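Probable M18-family aminopeptidase 1 (Thermotoga maritima, PDB 2GLF) probably acts as a metal-dependent aminopeptidase of the M18 family, removing amino acids from the N-terminal ends of peptides. Local coordinates at residues V50-F55 with R298-M303; F159-L164 with E182-I187; Y246-R251 with P427-S432; D367-F372 with G411-D416. All blocks are in the same frame, centred on the assembly; numbering follows the deposited sequence.

Contact 1 (V50-F55 with R298-M303); sequences VPLEDF and RQILKM
Leu52 and Glu53, just beyond the short strand 50-51, face one side of the helix that carries 298-303, with CA atoms 8.0 Å apart for Leu52 and Ile300 and 7.7 Å apart for Glu53 and Gln299. At that spacing the backbones stay clear of each other and the gap is filled by side chains, without a hydrogen bond across it. Leu52 does most of the bridging. Its CG lies anti to the backbone N (chi1 -179°), and the two methyls beyond it divide the helix surface between them. Leu52 CD2 lies 3.7 Å from Gln299 CG, while Leu52 CD1 reaches Met303, present as selenomethionine, at 3.7 Å from SE. Leu52 runs antiparallel to both side chains, whereas Ile300 lies nearly perpendicular to it and sets CG1 3.9 Å from Leu52 CD1. The contact joins the margin of the mixed nine-stranded sheet, where strand 50-51 is outermost within the chain, to helix 292-303: Gln299, Ile300 and Met303, positions i, i+1 and i+4 of that helix, face the turn that follows strand 50-51. Met303 bends at chi3, and its terminal methyl CE comes 4.0 Å from Phe55 CB, close to the plane of the ring at its edge. The same CE lies 4.1 Å from Glu53 CA. Leu52 and Phe55 also touch Met62 and Val64, the latter on strand 64-67, which pairs with strand 50-51. Gln299 packs in addition on Phe311 of a second subunit, and Lys302 makes a salt bridge to Asp308 of that subunit.

Contact 2 (F159-L164 with E182-I187); sequences FTIPDL and ENLMLI
Thr160 and Ile187 share the direct backbone hydrogen bond of this contact: Ile187 N donates to Thr160 O over 3.2 Å, with the donor nearly in line with the carbonyl (C=O...N 167°). Beside it a water accepts from Thr160 N at 2.9 Å and donates to Ile187 O, so that the link resembles an antiparallel hydrogen-bonded pair although 159-164 is not a regular strand. Leu186 CA adds a CH...O contact to Thr160 O. The side chains around are apolar. Ile161, with CG1 anti to the carbonyl carbon (chi1 -56°), lays CG1 4.0 Å from Leu186 CD2 and carries CD1 to Leu184 CB. Leu186 sends its other methyl, CD1, to within 3.7 Å of Phe159 CB, and Pro162 CG meets Ile187 CD1 at 3.9 Å. The ring of Phe159 turns its edge to Ile187 O. Leu184 is the centre of an inverse gamma turn just ahead of the strand. Farther out, Asp163 makes a salt bridge to Lys123 of a neighbouring subunit. Within the chain, strand 185-189 is outermost in the six-stranded antiparallel sheet, pairing with strand 111-119, with loop 159-164 beside it; Leu98 of strand 97-108 packs against Ile161 and Phe100 against Leu186.

Contact 3 (Y246-R251 with P427-S432); sequences YGQDDR and PFEISS. With MN (manganese (II) ion), chain F; MN (manganese (II) ion), chain E.
Glu429 and Asp249 meet through two different first torsions: Glu429 places CG anti to the carbonyl carbon (chi1 -55°), whereas Asp249 holds CG anti to its backbone N (chi1 -172°). The extended chain beyond CG brings the glutamate to the start of helix 248-263, where OE1 lies 2.7 Å from Gln248 N; a weak hydrogen bond from Asp249 N to the same oxygen is less certain. The other oxygen, OE2, sits 3.4 Å from Asp249 CB and accepts a hydrogen bond from His425 N. Glu429 is therefore a second-shell residue, touching one metal ligand and bonded to the backbone of another. Nearby, Tyr246 sets CB 3.3 Å from Pro427 O, and its hydroxyl bonds to Pro96 O. Strand 429-432 also pairs with strand 242-245, which leads into the helix. Asp249 binds both manganese ions: OD1 is 2.3 Å from the ion of chain E, to which His92, Asp326 and a water also bind, and OD2 is 2.4 Å from the ion of chain F, shared with Glu279 and His425. A carboxylate bridging two metals is characteristic of the dinuclear centre of this clan, whose members probably use zinc, and is consistent with a co-catalytic role.

Contact 4 (D367-F372 with G411-D416); sequences DAHAEF and GSDVID
Phe372 reaches from the first turn of helix 370-382 to Asp413, Val414 and Ile415, and its atoms can be followed outward. CB stands 4.4 Å from Asp413 CB. With chi1 at -168°, CG lies anti to the backbone N and comes 3.9 Å from that same Asp413 CB, which sits over the ring as a CH-pi contact, 3.9 Å from the centroid and only 12° off the normal; CD2 too lies near it. One rim runs past the strand: Val414 O lies at the ring edge, 3.4 Å from CD1, and CE1 meets Ile415 CG2 at 3.5 Å. At the tip, CZ looks to Asp413 O and more distantly to Ile415 CG2. Alongside, Ala368 CB packs on Ile415 CD1. Asp413 is held from several directions. Its OD1 lies in the plane of the His369 ring, at the edge, 3.2 Å from CD2, with ring and carboxylate planes 73° apart; a water accepts from His369 N at 3.0 Å and donates to that OD1. The stronger polar partners come from a neighbouring subunit of the dodecamer, whose Arg69 makes a salt bridge to Asp413 OD2 and whose Lys71 is hydrogen-bonded to His369 ND1. Within the chain, strand 414-421 lies between strands 321-329 and 351-354, and the contact packs the first turn of helix 370-382 on this inner strand of the mixed sheet, the helix-on-sheet packing of an alpha/beta fold.

How the contacts relate
Read from the N terminus, the chain shows how a few long-range contacts can interlock. Segment 50-55 opens contact 1, and the whole of contact 2 forms before that loop closes, nested inside it and tying a loop to an outer strand of the six-stranded sheet. Segment 246-251 then opens contact 3, so that when 298-303 closes contact 1, joining the sheet margin to helix 292-303, the two loops cross. Contact 4, which joins helix 370-382 to strand 414-421, is nested within contact 3; 427-432 finally closes that, tying the start of helix 248-263 to strand 429-432 by the metal centre. The centres of contacts 1 and 2 lie about 47 Å apart.

Contact 1 (V50-F55 with R298-M303)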
# COMPACT_ATOMS: atom_id res chain seq x y z
N VAL A 50 54.46 -37.73 9.34
CA VAL A 50 55.38 -36.81 10.00
C VAL A 50 55.31 -35.44 9.34
O VAL A 50 55.01 -35.33 8.15
CB VAL A 50 56.84 -37.30 9.96
CG1 VAL A 50 57.00 -38.54 10.81
CG2 VAL A 50 57.27 -37.57 8.52
N PRO A 51 55.59 -34.38 10.11
CA PRO A 51 55.56 -33.00 9.63
C PRO A 51 56.48 -32.77 8.43
O PRO A 51 57.69 -33.01 8.52
CB PRO A 51 56.05 -32.20 10.84
CG PRO A 51 55.65 -33.06 12.00
CD PRO A 51 56.00 -34.43 11.52
N LEU A 52 55.92 -32.32 7.31
CA LEU A 52 56.73 -32.04 6.13
C LEU A 52 57.92 -31.21 6.61
O LEU A 52 57.83 -30.55 7.64
CB LEU A 52 55.91 -31.23 5.11
CG LEU A 52 56.59 -30.87 3.79
CD1 LEU A 52 56.97 -32.15 3.07
CD2 LEU A 52 55.66 -30.04 2.92
N GLU A 53 59.02 -31.24 5.88
CA GLU A 53 60.23 -30.50 6.25
C GLU A 53 61.00 -31.27 7.34
O GLU A 53 62.22 -31.41 7.26
CB GLU A 53 59.87 -29.08 6.73
CG GLU A 53 59.87 -28.88 8.24
CD GLU A 53 59.09 -27.64 8.66
OE1 GLU A 53 57.85 -27.66 8.53
OE2 GLU A 53 59.71 -26.66 9.11
N ASP A 54 60.27 -31.74 8.35
CA ASP A 54 60.86 -32.54 9.43
C ASP A 54 60.99 -33.96 8.88
O ASP A 54 61.23 -34.90 9.63
CB ASP A 54 59.94 -32.56 10.65
CG ASP A 54 60.04 -31.31 11.50
OD1 ASP A 54 60.32 -30.24 10.93
OD2 ASP A 54 59.84 -31.40 12.73
N PHE A 55 60.82 -34.09 7.57
CA PHE A 55 60.85 -35.38 6.88
C PHE A 55 62.17 -36.15 6.79
O PHE A 55 62.53 -36.90 7.69
CB PHE A 55 60.27 -35.23 5.47
CG PHE A 55 60.22 -36.51 4.69
CD1 PHE A 55 59.51 -37.61 5.17
CD2 PHE A 55 60.91 -36.63 3.49
CE1 PHE A 55 59.48 -38.80 4.46
CE2 PHE A 55 60.88 -37.82 2.77
CZ PHE A 55 60.16 -38.91 3.26
N ARG A 298 55.24 -26.63 -3.30
CA ARG A 298 56.57 -26.18 -3.67
C ARG A 298 57.62 -26.81 -2.74
O ARG A 298 58.68 -27.23 -3.19
CB ARG A 298 56.67 -24.65 -3.60
CG ARG A 298 56.21 -23.94 -4.86
CD ARG A 298 56.63 -22.48 -4.83
NE ARG A 298 55.87 -21.70 -3.86
CZ ARG A 298 54.66 -21.18 -4.10
NH1 ARG A 298 54.08 -21.36 -5.27
NH2 ARG A 298 54.04 -20.50 -3.15
N GLN A 299 57.30 -26.89 -1.45
CA GLN A 299 58.23 -27.48 -0.50
C GLN A 299 58.55 -28.90 -0.93
O GLN A 299 59.71 -29.32 -0.94
CB GLN A 299 57.61 -27.49 0.90
CG GLN A 299 58.55 -28.00 1.98
CD GLN A 299 59.84 -27.20 2.06
OE1 GLN A 299 59.81 -25.98 2.24
NE2 GLN A 299 60.97 -27.89 1.94
N ILE A 300 57.51 -29.64 -1.30
CA ILE A 300 57.67 -31.02 -1.74
C ILE A 300 58.45 -31.08 -3.05
O ILE A 300 59.26 -31.98 -3.25
CB ILE A 300 56.28 -31.69 -1.92
CG1 ILE A 300 55.62 -31.86 -0.54
CG2 ILE A 300 56.42 -33.05 -2.63
CD1 ILE A 300 54.22 -32.42 -0.60
N LEU A 301 58.21 -30.11 -3.93
CA LEU A 301 58.91 -30.07 -5.21
C LEU A 301 60.41 -29.83 -5.04
O LEU A 301 61.22 -30.50 -5.69
CB LEU A 301 58.31 -28.98 -6.11
CG LEU A 301 56.98 -29.35 -6.78
CD1 LEU A 301 56.48 -28.16 -7.60
CD2 LEU A 301 57.17 -30.56 -7.68
N LYS A 302 60.77 -28.88 -4.18
CA LYS A 302 62.18 -28.58 -3.93
C LYS A 302 62.85 -29.83 -3.39
O LYS A 302 63.97 -30.16 -3.78
CB LYS A 302 62.32 -27.45 -2.92
CG LYS A 302 61.74 -26.14 -3.39
CD LYS A 302 62.40 -25.66 -4.67
CE LYS A 302 63.85 -25.27 -4.43
NZ LYS A 302 64.47 -24.72 -5.67
N MSE A 303 62.14 -30.52 -2.51
CA MSE A 303 62.66 -31.74 -1.91
C MSE A 303 62.91 -32.81 -2.96
O MSE A 303 63.73 -33.70 -2.76
CB MSE A 303 61.68 -32.26 -0.85
CG MSE A 303 61.50 -31.29 0.30
SE MSE A 303 60.37 -32.01 1.69
CE MSE A 303 61.73 -32.50 2.99

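Contact 2 (F159-L164 with E182-I187)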
# COMPACT_ATOMS: atom_id res chain seq x y z
N PHE A 159 25.65 -23.03 28.21
CA PHE A 159 25.14 -21.66 28.14
C PHE A 159 23.89 -21.58 27.28
O PHE A 159 23.46 -22.58 26.70
CB PHE A 159 26.23 -20.74 27.61
CG PHE A 159 27.50 -20.82 28.39
CD1 PHE A 159 28.39 -21.87 28.19
CD2 PHE A 159 27.77 -19.89 29.39
CE1 PHE A 159 29.53 -21.99 28.97
CE2 PHE A 159 28.91 -20.01 30.18
CZ PHE A 159 29.79 -21.06 29.97
N THR A 160 23.29 -20.40 27.20
CA THR A 160 22.09 -20.23 26.40
C THR A 160 21.84 -18.78 26.05
O THR A 160 22.40 -17.86 26.65
CB THR A 160 20.82 -20.68 27.14
OG1 THR A 160 21.14 -21.69 28.09
CG2 THR A 160 19.81 -21.23 26.15
N ILE A 161 20.97 -18.62 25.06
CA ILE A 161 20.52 -17.32 24.62
C ILE A 161 19.02 -17.59 24.68
O ILE A 161 18.44 -18.08 23.72
CB ILE A 161 20.96 -17.02 23.17
CG1 ILE A 161 22.48 -17.14 23.05
CG2 ILE A 161 20.52 -15.62 22.78
CD1 ILE A 161 23.00 -17.01 21.63
N PRO A 162 18.40 -17.32 25.84
CA PRO A 162 16.96 -17.53 26.05
C PRO A 162 16.07 -16.67 25.16
O PRO A 162 16.14 -15.45 25.20
CB PRO A 162 16.79 -17.20 27.53
CG PRO A 162 17.84 -16.13 27.75
CD PRO A 162 19.03 -16.69 27.01
N ASP A 163 15.22 -17.32 24.36
CA ASP A 163 14.33 -16.60 23.47
C ASP A 163 13.18 -16.04 24.29
O ASP A 163 12.80 -16.64 25.29
CB ASP A 163 13.80 -17.53 22.38
CG ASP A 163 12.89 -16.82 21.40
OD1 ASP A 163 13.04 -15.60 21.24
OD2 ASP A 163 12.05 -17.50 20.78
N LEU A 164 12.63 -14.90 23.87
CA LEU A 164 11.52 -14.25 24.56
C LEU A 164 10.30 -15.15 24.58
O LEU A 164 9.96 -15.74 23.56
CB LEU A 164 11.17 -12.94 23.87
CG LEU A 164 10.09 -12.04 24.47
CD1 LEU A 164 10.46 -11.66 25.89
CD2 LEU A 164 9.95 -10.78 23.63
N GLU A 182 22.89 -8.74 17.18
CA GLU A 182 23.30 -8.05 18.40
C GLU A 182 22.71 -8.63 19.68
O GLU A 182 23.25 -8.40 20.77
CB GLU A 182 22.93 -6.57 18.31
CG GLU A 182 24.00 -5.69 17.70
CD GLU A 182 25.28 -5.70 18.51
OE1 GLU A 182 25.21 -5.56 19.75
OE2 GLU A 182 26.37 -5.83 17.91
N ASN A 183 21.62 -9.38 19.56
CA ASN A 183 20.98 -9.97 20.72
C ASN A 183 21.40 -11.41 21.00
O ASN A 183 20.89 -12.03 21.93
CB ASN A 183 19.46 -9.92 20.60
CG ASN A 183 18.91 -8.51 20.63
OD1 ASN A 183 19.47 -7.63 21.28
ND2 ASN A 183 17.80 -8.29 19.94
N LEU A 184 22.30 -11.96 20.20
CA LEU A 184 22.74 -13.34 20.43
C LEU A 184 23.82 -13.29 21.51
O LEU A 184 25.01 -13.37 21.22
CB LEU A 184 23.28 -13.95 19.13
CG LEU A 184 22.22 -13.99 18.02
CD1 LEU A 184 22.83 -14.40 16.69
CD2 LEU A 184 21.12 -14.96 18.43
N MSE A 185 23.39 -13.16 22.76
CA MSE A 185 24.30 -13.08 23.88
C MSE A 185 24.00 -14.19 24.88
O MSE A 185 22.86 -14.36 25.29
CB MSE A 185 24.15 -11.73 24.57
CG MSE A 185 23.67 -10.64 23.64
SE MSE A 185 23.69 -8.87 24.42
CE MSE A 185 22.08 -8.99 25.48
N LEU A 186 25.02 -14.96 25.27
CA LEU A 186 24.78 -16.01 26.25
C LEU A 186 24.87 -15.42 27.65
O LEU A 186 25.57 -14.43 27.88
CB LEU A 186 25.78 -17.17 26.12
CG LEU A 186 26.92 -17.12 25.10
CD1 LEU A 186 27.78 -18.36 25.26
CD2 LEU A 186 26.38 -17.02 23.69
N ILE A 187 24.13 -16.02 28.57
CA ILE A 187 24.13 -15.57 29.96
C ILE A 187 25.42 -16.03 30.64
O ILE A 187 25.71 -17.22 30.72
CB ILE A 187 22.91 -16.13 30.71
CG1 ILE A 187 21.63 -15.67 30.00
CG2 ILE A 187 22.93 -15.66 32.15
CD1 ILE A 187 20.35 -16.12 30.67
O HOH W 1 24.22 -18.58 29.32

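Contact 3 (Y246-R251 with P427-S432)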
# COMPACT_ATOMS: atom_id res chain seq x y z
N TYR A 246 26.03 -31.64 14.74
CA TYR A 246 26.39 -30.28 14.38
C TYR A 246 27.69 -30.25 13.60
O TYR A 246 28.62 -31.00 13.89
CB TYR A 246 26.57 -29.43 15.64
CG TYR A 246 27.38 -28.18 15.39
CD1 TYR A 246 26.82 -27.07 14.77
CD2 TYR A 246 28.73 -28.13 15.74
CE1 TYR A 246 27.57 -25.95 14.51
CE2 TYR A 246 29.49 -27.01 15.48
CZ TYR A 246 28.90 -25.91 14.86
OH TYR A 246 29.65 -24.78 14.61
N GLY A 247 27.73 -29.37 12.61
CA GLY A 247 28.93 -29.19 11.83
C GLY A 247 29.20 -30.27 10.82
O GLY A 247 30.32 -30.38 10.31
N GLN A 248 28.19 -31.08 10.51
CA GLN A 248 28.40 -32.11 9.52
C GLN A 248 28.73 -31.44 8.21
O GLN A 248 29.30 -32.06 7.31
CB GLN A 248 27.16 -32.99 9.37
CG GLN A 248 27.15 -34.14 10.35
CD GLN A 248 25.99 -35.08 10.13
OE1 GLN A 248 24.83 -34.72 10.35
NE2 GLN A 248 26.30 -36.29 9.68
N ASP A 249 28.40 -30.15 8.10
CA ASP A 249 28.70 -29.42 6.89
C ASP A 249 30.21 -29.43 6.70
O ASP A 249 30.94 -28.60 7.25
CB ASP A 249 28.22 -27.97 6.93
CG ASP A 249 28.37 -27.26 5.58
OD1 ASP A 249 29.38 -27.51 4.87
OD2 ASP A 249 27.50 -26.44 5.22
N ASP A 250 30.63 -30.43 5.94
CA ASP A 250 31.99 -30.70 5.54
C ASP A 250 32.95 -31.42 6.45
O ASP A 250 34.01 -31.85 6.00
CB ASP A 250 32.65 -29.45 5.00
CG ASP A 250 33.27 -29.70 3.67
OD1 ASP A 250 32.62 -30.40 2.86
OD2 ASP A 250 34.39 -29.23 3.42
N ARG A 251 32.63 -31.56 7.73
CA ARG A 251 33.55 -32.33 8.57
C ARG A 251 33.22 -33.77 8.20
O ARG A 251 33.99 -34.69 8.46
CB ARG A 251 33.32 -32.07 10.07
CG ARG A 251 33.55 -30.62 10.46
CD ARG A 251 34.05 -30.45 11.87
NE ARG A 251 34.45 -29.07 12.09
CZ ARG A 251 33.66 -28.12 12.59
NH1 ARG A 251 32.42 -28.42 12.95
NH2 ARG A 251 34.11 -26.88 12.72
N PRO A 427 21.79 -26.25 13.86
CA PRO A 427 22.61 -26.77 14.96
C PRO A 427 22.59 -28.30 15.02
O PRO A 427 23.28 -28.90 15.85
CB PRO A 427 21.98 -26.14 16.19
CG PRO A 427 21.43 -24.85 15.66
CD PRO A 427 20.79 -25.30 14.37
N PHE A 428 21.81 -28.93 14.15
CA PHE A 428 21.69 -30.39 14.14
C PHE A 428 21.40 -30.89 12.72
O PHE A 428 20.26 -31.20 12.38
CB PHE A 428 20.56 -30.81 15.10
CG PHE A 428 20.63 -32.26 15.55
CD1 PHE A 428 21.64 -32.69 16.40
CD2 PHE A 428 19.67 -33.18 15.12
CE1 PHE A 428 21.69 -34.02 16.83
CE2 PHE A 428 19.72 -34.52 15.55
CZ PHE A 428 20.73 -34.93 16.40
N GLU A 429 22.44 -30.95 11.89
CA GLU A 429 22.28 -31.41 10.51
C GLU A 429 22.05 -32.92 10.46
O GLU A 429 22.44 -33.64 11.37
CB GLU A 429 23.51 -31.03 9.68
CG GLU A 429 23.82 -29.55 9.74
CD GLU A 429 25.11 -29.19 9.01
OE1 GLU A 429 26.10 -29.93 9.15
OE2 GLU A 429 25.13 -28.15 8.31
N ILE A 430 21.41 -33.38 9.40
CA ILE A 430 21.12 -34.79 9.22
C ILE A 430 21.74 -35.34 7.93
O ILE A 430 21.64 -34.72 6.86
CB ILE A 430 19.56 -35.03 9.19
CG1 ILE A 430 19.10 -35.65 10.51
CG2 ILE A 430 19.18 -35.98 8.07
CD1 ILE A 430 19.25 -34.77 11.70
N SER A 431 22.38 -36.50 8.04
CA SER A 431 23.00 -37.17 6.90
C SER A 431 22.67 -38.65 7.00
O SER A 431 22.24 -39.12 8.05
CB SER A 431 24.51 -36.98 6.92
OG SER A 431 25.09 -37.68 8.01
N SER A 432 22.88 -39.39 5.92
CA SER A 432 22.61 -40.82 5.89
C SER A 432 23.87 -41.63 6.24
O SER A 432 24.97 -41.28 5.81
CB SER A 432 22.11 -41.22 4.51
OG SER A 432 22.11 -42.63 4.34
MN MN F . 28.36 -24.29 4.52
MN MN E . 30.25 -26.56 2.95
O HOH W 2 28.18 -27.33 2.11

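Contact 4 (D367-F372 with G411-D416)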
# COMPACT_ATOMS: atom_id res chain seq x y z
N ASP A 367 32.50 -25.11 -12.98
CA ASP A 367 31.61 -25.97 -13.74
C ASP A 367 32.38 -27.09 -14.44
O ASP A 367 32.80 -26.94 -15.59
CB ASP A 367 30.84 -25.13 -14.76
CG ASP A 367 29.77 -25.92 -15.47
OD1 ASP A 367 29.02 -25.31 -16.27
OD2 ASP A 367 29.67 -27.14 -15.23
N ALA A 368 32.58 -28.20 -13.72
CA ALA A 368 33.30 -29.35 -14.23
C ALA A 368 33.05 -29.61 -15.71
O ALA A 368 31.90 -29.73 -16.14
CB ALA A 368 32.94 -30.58 -13.44
N HIS A 369 34.13 -29.70 -16.48
CA HIS A 369 34.05 -29.95 -17.91
C HIS A 369 33.53 -31.36 -18.15
O HIS A 369 33.77 -32.25 -17.35
CB HIS A 369 35.44 -29.81 -18.54
CG HIS A 369 36.10 -28.49 -18.28
ND1 HIS A 369 35.57 -27.30 -18.73
CD2 HIS A 369 37.26 -28.18 -17.65
CE1 HIS A 369 36.38 -26.31 -18.38
NE2 HIS A 369 37.41 -26.82 -17.73
N ALA A 370 32.83 -31.56 -19.25
CA ALA A 370 32.29 -32.87 -19.56
C ALA A 370 33.38 -33.94 -19.53
O ALA A 370 33.18 -35.03 -18.99
CB ALA A 370 31.63 -32.85 -20.92
N GLU A 371 34.54 -33.63 -20.10
CA GLU A 371 35.64 -34.59 -20.14
C GLU A 371 36.00 -35.10 -18.75
O GLU A 371 36.20 -36.30 -18.56
CB GLU A 371 36.89 -33.97 -20.80
CG GLU A 371 36.76 -32.50 -21.16
CD GLU A 371 35.87 -32.26 -22.37
OE1 GLU A 371 36.26 -32.67 -23.49
OE2 GLU A 371 34.79 -31.67 -22.19
N PHE A 372 36.08 -34.20 -17.78
CA PHE A 372 36.42 -34.59 -16.42
C PHE A 372 35.28 -35.39 -15.78
O PHE A 372 35.53 -36.37 -15.07
CB PHE A 372 36.73 -33.37 -15.57
CG PHE A 372 37.37 -33.71 -14.26
CD1 PHE A 372 36.98 -33.06 -13.09
CD2 PHE A 372 38.35 -34.69 -14.18
CE1 PHE A 372 37.57 -33.38 -11.87
CE2 PHE A 372 38.94 -35.02 -12.96
CZ PHE A 372 38.56 -34.37 -11.81
N GLY A 411 44.76 -24.01 -12.36
CA GLY A 411 45.12 -24.84 -13.49
C GLY A 411 44.71 -26.29 -13.54
O GLY A 411 44.92 -26.94 -14.56
N SER A 412 44.14 -26.82 -12.46
CA SER A 412 43.73 -28.22 -12.46
C SER A 412 42.22 -28.40 -12.52
O SER A 412 41.47 -27.51 -12.14
CB SER A 412 44.29 -28.94 -11.23
OG SER A 412 43.99 -28.24 -10.05
N ASP A 413 41.79 -29.56 -13.00
CA ASP A 413 40.37 -29.89 -13.12
C ASP A 413 39.76 -30.27 -11.78
O ASP A 413 40.36 -31.04 -11.01
CB ASP A 413 40.17 -31.01 -14.14
CG ASP A 413 40.33 -30.53 -15.57
OD1 ASP A 413 39.32 -30.10 -16.17
OD2 ASP A 413 41.46 -30.57 -16.09
N VAL A 414 38.58 -29.74 -11.50
CA VAL A 414 37.88 -29.99 -10.24
C VAL A 414 36.44 -30.43 -10.45
O VAL A 414 35.86 -30.22 -11.51
CB VAL A 414 37.88 -28.73 -9.38
CG1 VAL A 414 37.50 -29.07 -7.95
CG2 VAL A 414 39.23 -28.05 -9.47
N ILE A 415 35.87 -31.04 -9.41
CA ILE A 415 34.50 -31.54 -9.43
C ILE A 415 33.97 -31.65 -8.00
O ILE A 415 34.59 -32.29 -7.15
CB ILE A 415 34.41 -32.95 -10.08
CG1 ILE A 415 32.96 -33.44 -10.11
CG2 ILE A 415 35.26 -33.94 -9.31
CD1 ILE A 415 32.06 -32.62 -10.98
N ASP A 416 32.83 -31.01 -7.73
CA ASP A 416 32.24 -31.06 -6.40
C ASP A 416 31.63 -32.44 -6.17
O ASP A 416 30.97 -32.99 -7.05
CB ASP A 416 31.15 -30.00 -6.26
CG ASP A 416 31.67 -28.60 -6.51
OD1 ASP A 416 31.60 -28.12 -7.67
OD2 ASP A 416 32.15 -27.98 -5.54
O HOH W 3 36.70 -29.68 -15.00